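Side-chain contact in metallo-beta-lactamase FIM-1 (Pseudomonas aeruginosa, PDB 6V3Q), which probably hydrolyses beta-lactam antibiotics to substituted beta-amino acids with the help of zinc, as a class B beta-lactamase: residues M25-M28 and E29-H33. Sequence-based numbering, arbitrary orientation.
Sequences MKHM and ENWGH
His27 and Trp31 meet at the end of the beta hairpin formed by strands 19-27 and 33-43, a 3:5 hairpin with a type I turn and G1 bulge, whose loop flanks the zinc site in class B1 metallo-beta-lactamases; here the Lys26 side chain lies about 10 Å from the zinc ion. The aromatic pair is T-shaped, with ring planes at 81° and centroids 4.7 Å apart. His27 CE1 stands over the middle of the indole, 3.4 Å from Trp31 CD2, and CG of His27 lies anti to the backbone N (chi1 163°), which carries the imidazole along the hairpin toward the turn. Trp31 NE1 is hydrogen-bonded to Ser169 O of the second subunit, and Glu29 OE2 to Thr172 OG1 there, which ties the loop to that subunit.

Backbone hydrogen bonds close the hairpin: Met28 N donates to Gly32 O (3.0 Å) and Trp31 N, closing the type I turn, to Met28 O (2.9 Å). Where strand 19-27 ends and strand 33-43 begins, His27 and His33 form an antiparallel non-hydrogen-bonded pair, flanked by a CA-H...O contact from His33 CA to Lys26 O.

Apolar contact is made by Met25, whose bent chain crosses His33 at about a right angle and brings CE to 3.5 Å from His33 CB. At the tip, Asn30 forms an Asx turn: its OD1 accepts from Gly32 N at 3.0 Å, N-H...O angle 159°.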
loop_
_atom_site.group_PDB
_atom_site.type_symbol
_atom_site.label_atom_id
_atom_site.label_comp_id
_atom_site.label_asym_id
_atom_site.label_seq_id
_atom_site.Cartn_x
_atom_site.Cartn_y
_atom_site.Cartn_z
ATOM N N MET A 25 -5.448 8.198 2.466
ATOM C CA MET A 25 -5.024 6.823 2.248
ATOM C C MET A 25 -6.230 5.930 1.992
ATOM O O MET A 25 -7.266 6.061 2.655
ATOM C CB MET A 25 -4.235 6.296 3.449
ATOM C CG MET A 25 -3.195 7.278 3.978
ATOM S SD MET A 25 -1.946 7.715 2.759
ATOM C CE MET A 25 -0.999 6.196 2.655
ATOM N N LYS A 26 -6.091 5.028 1.025
ATOM C CA LYS A 26 -7.083 3.995 0.772
ATOM C C LYS A 26 -6.602 2.695 1.397
ATOM O O LYS A 26 -5.472 2.260 1.149
ATOM C CB LYS A 26 -7.325 3.807 -0.725
ATOM C CG LYS A 26 -8.680 3.193 -1.049
ATOM C CD LYS A 26 -8.565 2.068 -2.067
ATOM C CE LYS A 26 -7.666 2.453 -3.229
ATOM N NZ LYS A 26 -7.728 1.484 -4.356
ATOM N N HIS A 27 -7.451 2.096 2.227
ATOM C CA HIS A 27 -7.130 0.817 2.842
ATOM C C HIS A 27 -7.256 -0.298 1.812
ATOM O O HIS A 27 -8.262 -0.392 1.103
ATOM C CB HIS A 27 -8.054 0.562 4.036
ATOM C CG HIS A 27 -8.086 -0.863 4.493
ATOM N ND1 HIS A 27 -7.120 -1.408 5.312
ATOM C CD2 HIS A 27 -8.976 -1.855 4.251
ATOM C CE1 HIS A 27 -7.411 -2.673 5.551
ATOM N NE2 HIS A 27 -8.531 -2.970 4.917
ATOM N N MET A 28 -6.241 -1.148 1.734
ATOM C CA MET A 28 -6.241 -2.271 0.811
ATOM C C MET A 28 -6.432 -3.573 1.578
ATOM O O MET A 28 -6.349 -3.619 2.808
ATOM C CB MET A 28 -4.948 -2.294 -0.013
ATOM C CG MET A 28 -4.654 -0.973 -0.725
ATOM S SD MET A 28 -5.091 -0.928 -2.479
ATOM C CE MET A 28 -6.874 -1.098 -2.433
ATOM N N GLU A 29 -6.703 -4.647 0.831
ATOM C CA GLU A 29 -7.011 -5.926 1.465
ATOM C C GLU A 29 -5.797 -6.530 2.160
ATOM O O GLU A 29 -5.953 -7.256 3.149
ATOM C CB GLU A 29 -7.577 -6.917 0.446
ATOM C CG GLU A 29 -9.089 -6.856 0.294
ATOM C CD GLU A 29 -9.674 -8.160 -0.218
ATOM O OE1 GLU A 29 -8.992 -9.202 -0.115
ATOM O OE2 GLU A 29 -10.816 -8.146 -0.718
ATOM N N ASN A 30 -4.589 -6.251 1.673
ATOM C CA ASN A 30 -3.390 -6.680 2.380
ATOM C C ASN A 30 -3.042 -5.761 3.543
ATOM O O ASN A 30 -1.937 -5.859 4.089
ATOM C CB ASN A 30 -2.202 -6.784 1.416
ATOM C CG ASN A 30 -1.917 -5.483 0.684
ATOM O OD1 ASN A 30 -2.348 -4.405 1.098
ATOM N ND2 ASN A 30 -1.174 -5.580 -0.411
ATOM N N TRP A 31 -3.960 -4.869 3.918
ATOM C CA TRP A 31 -3.840 -3.914 5.015
ATOM C C TRP A 31 -2.744 -2.885 4.797
ATOM O O TRP A 31 -2.327 -2.222 5.755
ATOM C CB TRP A 31 -3.640 -4.620 6.356
ATOM C CG TRP A 31 -4.924 -5.133 6.879
ATOM C CD1 TRP A 31 -5.590 -6.249 6.467
ATOM C CD2 TRP A 31 -5.731 -4.535 7.897
ATOM N NE1 TRP A 31 -6.758 -6.392 7.179
ATOM C CE2 TRP A 31 -6.867 -5.350 8.062
ATOM C CE3 TRP A 31 -5.599 -3.391 8.692
ATOM C CZ2 TRP A 31 -7.865 -5.059 8.987
ATOM C CZ3 TRP A 31 -6.590 -3.106 9.609
ATOM C CH2 TRP A 31 -7.707 -3.934 9.750
ATOM N N GLY A 32 -2.270 -2.725 3.569
ATOM C CA GLY A 32 -1.478 -1.572 3.220
ATOM C C GLY A 32 -2.360 -0.387 2.890
ATOM O O GLY A 32 -3.588 -0.455 2.914
ATOM N N HIS A 33 -1.710 0.730 2.582
ATOM C CA HIS A 33 -2.414 1.934 2.174
ATOM C C HIS A 33 -1.770 2.474 0.908
ATOM O O HIS A 33 -0.572 2.302 0.686
ATOM C CB HIS A 33 -2.396 3.013 3.272
ATOM C CG HIS A 33 -3.160 2.647 4.508
ATOM N ND1 HIS A 33 -2.592 1.960 5.560
ATOM C CD2 HIS A 33 -4.442 2.891 4.869
ATOM C CE1 HIS A 33 -3.494 1.789 6.510
ATOM N NE2 HIS A 33 -4.626 2.342 6.115
#